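Local atomic coordinates of archaeal actin homolog (PDB entry 2FSJ), a protein that polymerizes in the presence of nucleoside triphosphates, optimally ATP, into bundles of helical filaments, as an archaeal relative of actin. Residues 131-134 / 135-139; 245-248 / 249-253; 274-277 / 278-282. One frame throughout, in Å; residues are numbered along the deposited sequence.

Contact 1: residues 131-134 / 135-139; sequences GTFD and LEVKA
One face of the Phe133 ring is occupied by CG2 of Val137, which sits almost directly above the ring centre, 3.6 Å from the centroid and 13° off the ring normal. This is a CH-pi contact one helical turn along, the methyl lying a little nearer CZ and CE1 than CG. With CG anti to the backbone N (chi1 -175°), Phe133 lays its ring alongside the next turn, where Val137 CG2 meets it. With an alanine here, the Val137 methyl would probably lose its aromatic partner, and a gap would open against Met168 and Pro170 of strand 158-170, which the ring also touches. On another side of the turn, Thr132 and Glu136 run side by side; a water bridges them, 2.8 Å from Thr132 OG1 and donating to Glu136 OE2 at 2.9 Å. That carboxylate oxygen also forms a salt bridge with Arg94. Glu136 N bonds to Thr132 O at 3.0 Å, and the amides of Val137 and Lys138 follow suit with the carbonyls of Phe133 and Asp134. This is the first turn of helix 133-144, whose Phe133 and Val137 side packs on strand 158-170 in the seven-stranded sheet of an actin-like fold.

Contact 2: residues 245-248 / 249-253; sequences VPFD and LAQEA
Phe247 and Gln251 project from the same side of the helix, one turn apart, and meet at a slant: the ring and the amide planes stand 83° to each other. The touching atoms are CE2 of the ring and OE1 of the amide, 3.7 Å apart, a van der Waals approach at an oblique angle to the ring. Both side chains leave the backbone with CG opposite the amide nitrogen (chi1 176° for Phe247, 178° for Gln251), and the glutamine continues in an extended chain, which carries its amide up beside the ring. Gln251 belongs to the ATP-binding site, and the side chain of Phe247 lies about 4 Å from that of Ser199, another residue of that site, which is consistent with the pair lying beside the nucleotide pocket.

Other side chains meet round the same turn. Val245, just ahead of the helix, directs CG2 at the methyl of Ala250, with 3.8 Å between Val245 CG2 and Ala250 CB. More loosely, CD of Pro246 faces CD2 of Leu249 at 4.2 Å. Pro246 is the N-cap residue, and its carbonyl oxygen accepts the amide of Ala250 at 3.0 Å (Ala250 N to Pro246 O). Gln251 N bonds likewise to Phe247 O, whereas the bond from Glu252 N to Asp248 O is longer, 3.3 Å. The carboxylate of Asp248 is engaged with Arg48 through a salt bridge.

Helix 247-253 is thus wedged between two elements: Phe247, Ala250 and Gln251 rest on Ile230 of helix 226-241, while Pro246 and Leu249 pack against Phe260 of strand 258-260.

Contact 3: residues 274-277 / 278-282; sequences ILED and LANRI
Ile274 O receives the amide of Leu278, with 3.0 Å between Leu278 N and Ile274 O, the first of four such i to i+4 bonds that join 274-277 to 278-282. The side chain of Ile274 heads the other way, onto Ala229 and Ala232 of helix 226-241. Leu275 repeats the pattern: its carbonyl oxygen is bonded by Ala279 N, and CB of Leu278 also lies 3.5 Å from Leu275 O. The Leu275 side chain touches Ala229 of helix 226-241 and Ile310 of helix 307-310, and Leu278 and Ala279 likewise reach Ile310. This is an amphipathic helix: apolar side chains face neighbouring helices and loops of the actin-like fold, and charged ones gather on other sides.

Glu276 begins the polar part. Its carbonyl oxygen takes the amide of Asn280 (Asn280 N to Glu276 O, 2.8 Å). The side chains cross obliquely, CG of Glu276 being 3.8 Å from ND2 of Asn280, while the carboxylate and amide planes are only 13° apart. What joins them is Arg313, which forms a salt bridge to Glu276 OE2 and a hydrogen bond to Asn280 OD1, so one guanidinium serves both polar ends.

At Asp277 the carbonyl oxygen is bonded by Arg281 N, and the side chain adds a second link to the same residue. CG opposite the amide nitrogen (chi1 -176°) brings the carboxylate back from the N-terminal tilt of CB, and the Arg281 chain, extended from CG to NE, leans back until the edge of its guanidinium meets OD2 near its plane. The salt bridge uses NE rather than a terminal nitrogen: Asp277 OD2 to Arg281 NE is 3.4 Å, a weak hydrogen bond, and the two planar groups stand 82° apart.

Along the chain the three contacts follow in series, each a local contact between neighbouring turns, or at the start, of a helix: contact 1 in helix 133-144, contact 2 in helix 247-253 and contact 3 in helix 268-290. The centres of contacts 1 and 2 are about 33 Å apart, on opposite sides of the chain's centre, and those of contacts 1 and 3 about 30 Å. Contacts 2 and 3 stand closer, about 19 Å between centres, and both pack on helix 226-241. They share the MreB-like C-terminal range with Ser199, Gln251 and Gly305 to Asn308 of the ATP site, whereas contact 1 shares the N-terminal range with Tyr30 to Lys34, consistent with a nucleotide held between the two.

Contact 1: residues 131-134 / 135-139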
loop_
_atom_site.group_PDB
_atom_site.type_symbol
_atom_site.label_atom_id
_atom_site.label_comp_id
_atom_site.label_asym_id
_atom_site.label_seq_id
_atom_site.Cartn_x
_atom_site.Cartn_y
_atom_site.Cartn_z
ATOM N N GLY A 131 13.877 -5.206 1.697
ATOM C CA GLY A 131 14.805 -5.352 2.817
ATOM C C GLY A 131 14.658 -6.633 3.631
ATOM O O GLY A 131 15.664 -7.215 4.097
ATOM N N THR A 132 13.405 -7.105 3.771
ATOM C CA THR A 132 13.129 -8.373 4.455
ATOM C C THR A 132 12.358 -9.319 3.568
ATOM O O THR A 132 11.580 -10.151 4.067
ATOM C CB THR A 132 12.340 -8.146 5.734
ATOM O OG1 THR A 132 11.137 -7.370 5.470
ATOM C CG2 THR A 132 13.139 -7.330 6.725
ATOM N N PHE A 133 12.599 -9.222 2.263
ATOM C CA PHE A 133 11.873 -9.985 1.252
ATOM C C PHE A 133 11.907 -11.493 1.476
ATOM O O PHE A 133 10.867 -12.146 1.554
ATOM C CB PHE A 133 12.416 -9.689 -0.135
ATOM C CG PHE A 133 11.639 -10.345 -1.255
ATOM C CD1 PHE A 133 10.420 -9.829 -1.658
ATOM C CD2 PHE A 133 12.147 -11.461 -1.919
ATOM C CE1 PHE A 133 9.690 -10.442 -2.653
ATOM C CE2 PHE A 133 11.460 -12.038 -2.932
ATOM C CZ PHE A 133 10.206 -11.515 -3.310
ATOM N N ASP A 134 13.088 -12.069 1.584
ATOM C CA ASP A 134 13.141 -13.536 1.776
ATOM C C ASP A 134 12.437 -14.031 3.047
ATOM O O ASP A 134 11.695 -15.026 2.999
ATOM C CB ASP A 134 14.581 -14.010 1.775
ATOM C CG ASP A 134 15.251 -13.766 0.494
ATOM O OD1 ASP A 134 14.684 -14.121 -0.568
ATOM O OD2 ASP A 134 16.368 -13.204 0.434
ATOM N N LEU A 135 12.652 -13.347 4.181
ATOM C CA LEU A 135 11.955 -13.661 5.439
ATOM C C LEU A 135 10.423 -13.606 5.331
ATOM O O LEU A 135 9.731 -14.540 5.738
ATOM C CB LEU A 135 12.363 -12.708 6.600
ATOM C CG LEU A 135 13.663 -12.921 7.403
ATOM C CD1 LEU A 135 13.869 -11.751 8.371
ATOM C CD2 LEU A 135 13.666 -14.251 8.185
ATOM N N GLU A 136 9.905 -12.486 4.835
ATOM C CA GLU A 136 8.452 -12.298 4.711
ATOM C C GLU A 136 7.877 -13.238 3.652
ATOM O O GLU A 136 6.741 -13.669 3.795
ATOM C CB GLU A 136 8.100 -10.851 4.372
ATOM C CG GLU A 136 8.350 -9.872 5.470
ATOM C CD GLU A 136 7.458 -10.082 6.677
ATOM O OE1 GLU A 136 6.362 -10.631 6.530
ATOM O OE2 GLU A 136 7.877 -9.694 7.762
ATOM N N VAL A 137 8.606 -13.532 2.585
ATOM C CA VAL A 137 8.104 -14.486 1.572
ATOM C C VAL A 137 7.963 -15.884 2.204
ATOM O O VAL A 137 6.905 -16.515 2.079
ATOM C CB VAL A 137 8.950 -14.544 0.285
ATOM C CG1 VAL A 137 8.540 -15.723 -0.588
ATOM C CG2 VAL A 137 8.827 -13.266 -0.536
ATOM N N LYS A 138 8.995 -16.341 2.917
ATOM C CA LYS A 138 8.962 -17.630 3.594
ATOM C C LYS A 138 7.771 -17.688 4.578
ATOM O O LYS A 138 6.959 -18.637 4.511
ATOM C CB LYS A 138 10.287 -17.885 4.325
ATOM C CG LYS A 138 10.306 -19.178 5.157
ATOM C CD LYS A 138 11.618 -19.390 5.889
ATOM C CE LYS A 138 11.708 -20.815 6.523
ATOM N NZ LYS A 138 10.925 -20.909 7.741
ATOM N N ALA A 139 7.629 -16.670 5.423
ATOM C CA ALA A 139 6.528 -16.605 6.401
ATOM C C ALA A 139 5.142 -16.646 5.738
ATOM O O ALA A 139 4.229 -17.303 6.251
ATOM C CB ALA A 139 6.640 -15.389 7.303
HETATM O O HOH W 1 9.494 -7.323 7.763
#

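Contact 2: residues 245-248 / 249-253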
loop_
_atom_site.group_PDB
_atom_site.type_symbol
_atom_site.label_atom_id
_atom_site.label_comp_id
_atom_site.label_asym_id
_atom_site.label_seq_id
_atom_site.Cartn_x
_atom_site.Cartn_y
_atom_site.Cartn_z
ATOM N N VAL A 245 -7.122 17.309 17.143
ATOM C CA VAL A 245 -7.946 16.868 15.999
ATOM C C VAL A 245 -7.732 15.360 15.750
ATOM O O VAL A 245 -6.614 14.863 15.876
ATOM C CB VAL A 245 -7.678 17.707 14.711
ATOM C CG1 VAL A 245 -7.891 19.231 14.966
ATOM C CG2 VAL A 245 -6.298 17.447 14.173
ATOM N N PRO A 246 -8.773 14.599 15.443
ATOM C CA PRO A 246 -8.555 13.186 15.100
ATOM C C PRO A 246 -7.660 13.015 13.870
ATOM O O PRO A 246 -7.641 13.860 12.998
ATOM C CB PRO A 246 -9.975 12.656 14.827
ATOM C CG PRO A 246 -10.904 13.609 15.559
ATOM C CD PRO A 246 -10.195 14.957 15.447
ATOM N N PHE A 247 -6.948 11.902 13.805
ATOM C CA PHE A 247 -5.967 11.629 12.750
ATOM C C PHE A 247 -6.564 11.718 11.357
ATOM O O PHE A 247 -5.990 12.392 10.503
ATOM C CB PHE A 247 -5.317 10.262 12.989
ATOM C CG PHE A 247 -4.349 9.840 11.911
ATOM C CD1 PHE A 247 -3.000 10.038 12.069
ATOM C CD2 PHE A 247 -4.806 9.245 10.743
ATOM C CE1 PHE A 247 -2.099 9.650 11.063
ATOM C CE2 PHE A 247 -3.912 8.859 9.745
ATOM C CZ PHE A 247 -2.557 9.053 9.918
ATOM N N ASP A 248 -7.718 11.080 11.133
ATOM C CA ASP A 248 -8.357 11.065 9.794
ATOM C C ASP A 248 -8.740 12.488 9.380
ATOM O O ASP A 248 -8.623 12.848 8.210
ATOM C CB ASP A 248 -9.585 10.137 9.741
ATOM C CG ASP A 248 -9.208 8.665 9.789
ATOM O OD1 ASP A 248 -8.162 8.326 9.193
ATOM O OD2 ASP A 248 -9.869 7.782 10.405
ATOM N N LEU A 249 -9.147 13.319 10.339
ATOM C CA LEU A 249 -9.483 14.712 10.008
ATOM C C LEU A 249 -8.239 15.545 9.678
ATOM O O LEU A 249 -8.260 16.377 8.788
ATOM C CB LEU A 249 -10.225 15.371 11.169
ATOM C CG LEU A 249 -10.870 16.747 10.915
ATOM C CD1 LEU A 249 -11.845 16.754 9.731
ATOM C CD2 LEU A 249 -11.613 17.233 12.181
ATOM N N ALA A 250 -7.160 15.338 10.421
ATOM C CA ALA A 250 -5.884 15.981 10.123
ATOM C C ALA A 250 -5.334 15.600 8.756
ATOM O O ALA A 250 -4.769 16.412 8.077
ATOM C CB ALA A 250 -4.846 15.616 11.196
ATOM N N GLN A 251 -5.454 14.347 8.375
ATOM C CA GLN A 251 -5.036 13.932 7.029
ATOM C C GLN A 251 -5.810 14.729 5.957
ATOM O O GLN A 251 -5.220 15.264 5.033
ATOM C CB GLN A 251 -5.204 12.416 6.858
ATOM C CG GLN A 251 -4.831 11.916 5.440
ATOM C CD GLN A 251 -4.414 10.465 5.427
ATOM O OE1 GLN A 251 -4.850 9.700 6.263
ATOM N NE2 GLN A 251 -3.541 10.090 4.483
ATOM N N GLU A 252 -7.116 14.899 6.142
ATOM C CA GLU A 252 -7.907 15.736 5.223
ATOM C C GLU A 252 -7.364 17.131 5.202
ATOM O O GLU A 252 -7.246 17.732 4.149
ATOM C CB GLU A 252 -9.363 15.844 5.649
ATOM C CG GLU A 252 -10.191 14.585 5.609
ATOM C CD GLU A 252 -11.670 14.923 5.853
ATOM O OE1 GLU A 252 -12.135 15.962 5.295
ATOM O OE2 GLU A 252 -12.349 14.183 6.627
ATOM N N ALA A 253 -6.996 17.645 6.370
ATOM C CA ALA A 253 -6.546 19.027 6.482
ATOM C C ALA A 253 -5.224 19.307 5.770
ATOM O O ALA A 253 -4.817 20.455 5.626
ATOM C CB ALA A 253 -6.511 19.461 7.963
#

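Contact 3: residues 274-277 / 278-282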
loop_
_atom_site.group_PDB
_atom_site.type_symbol
_atom_site.label_atom_id
_atom_site.label_comp_id
_atom_site.label_asym_id
_atom_site.label_seq_id
_atom_site.Cartn_x
_atom_site.Cartn_y
_atom_site.Cartn_z
ATOM N N ILE A 274 4.995 22.130 5.770
ATOM C CA ILE A 274 5.203 20.840 6.435
ATOM C C ILE A 274 5.460 19.783 5.329
ATOM O O ILE A 274 6.374 18.994 5.432
ATOM C CB ILE A 274 3.957 20.484 7.276
ATOM C CG1 ILE A 274 3.787 21.491 8.445
ATOM C CG2 ILE A 274 4.025 19.084 7.785
ATOM C CD1 ILE A 274 2.415 21.574 8.932
ATOM N N LEU A 275 4.654 19.800 4.285
ATOM C CA LEU A 275 4.826 18.921 3.128
ATOM C C LEU A 275 6.112 19.140 2.355
ATOM O O LEU A 275 6.741 18.173 1.883
ATOM C CB LEU A 275 3.615 19.004 2.191
ATOM C CG LEU A 275 2.317 18.387 2.725
ATOM C CD1 LEU A 275 1.101 18.863 1.858
ATOM C CD2 LEU A 275 2.363 16.899 2.839
ATOM N N GLU A 276 6.550 20.377 2.249
ATOM C CA GLU A 276 7.860 20.665 1.648
ATOM C C GLU A 276 8.999 20.127 2.509
ATOM O O GLU A 276 9.979 19.605 1.990
ATOM C CB GLU A 276 8.066 22.175 1.499
ATOM C CG GLU A 276 9.239 22.533 0.613
ATOM C CD GLU A 276 8.751 23.185 -0.674
ATOM O OE1 GLU A 276 8.238 24.338 -0.579
ATOM O OE2 GLU A 276 8.834 22.535 -1.763
ATOM N N ASP A 277 8.855 20.241 3.821
ATOM C CA ASP A 277 9.821 19.664 4.741
ATOM C C ASP A 277 9.885 18.156 4.576
ATOM O O ASP A 277 10.967 17.611 4.560
ATOM C CB ASP A 277 9.496 19.985 6.201
ATOM C CG ASP A 277 10.557 19.476 7.148
ATOM O OD1 ASP A 277 11.742 19.866 7.023
ATOM O OD2 ASP A 277 10.336 18.616 8.021
ATOM N N LEU A 278 8.743 17.491 4.433
ATOM C CA LEU A 278 8.750 16.018 4.230
ATOM C C LEU A 278 9.513 15.655 2.952
ATOM O O LEU A 278 10.408 14.798 2.949
ATOM C CB LEU A 278 7.327 15.517 4.131
ATOM C CG LEU A 278 7.067 14.060 3.742
ATOM C CD1 LEU A 278 7.858 13.129 4.730
ATOM C CD2 LEU A 278 5.626 13.793 3.755
ATOM N N ALA A 279 9.156 16.325 1.867
ATOM C CA ALA A 279 9.823 16.158 0.585
ATOM C C ALA A 279 11.318 16.407 0.664
ATOM O O ALA A 279 12.107 15.587 0.178
ATOM C CB ALA A 279 9.195 17.071 -0.484
ATOM N N ASN A 280 11.714 17.515 1.263
ATOM C CA ASN A 280 13.110 17.845 1.402
ATOM C C ASN A 280 13.898 16.738 2.156
ATOM O O ASN A 280 15.040 16.400 1.756
ATOM C CB ASN A 280 13.286 19.244 2.070
ATOM C CG ASN A 280 12.894 20.387 1.150
ATOM O OD1 ASN A 280 12.722 20.201 -0.059
ATOM N ND2 ASN A 280 12.792 21.565 1.698
ATOM N N ARG A 281 13.307 16.147 3.206
ATOM C CA ARG A 281 14.015 15.116 3.969
ATOM C C ARG A 281 14.181 13.853 3.145
ATOM O O ARG A 281 15.239 13.228 3.186
ATOM C CB ARG A 281 13.311 14.753 5.271
ATOM C CG ARG A 281 13.454 15.853 6.333
ATOM C CD ARG A 281 12.816 15.499 7.644
ATOM N NE ARG A 281 12.997 16.553 8.652
ATOM C CZ ARG A 281 13.961 16.585 9.589
ATOM N NH1 ARG A 281 14.898 15.626 9.678
ATOM N NH2 ARG A 281 13.983 17.601 10.447
ATOM N N ILE A 282 13.160 13.491 2.380
ATOM C CA ILE A 282 13.256 12.310 1.540
ATOM C C ILE A 282 14.294 12.501 0.457
ATOM O O ILE A 282 15.146 11.613 0.234
ATOM C CB ILE A 282 11.878 11.954 0.935
ATOM C CG1 ILE A 282 10.931 11.482 2.039
ATOM C CG2 ILE A 282 12.007 10.895 -0.147
ATOM C CD1 ILE A 282 9.469 11.650 1.670
#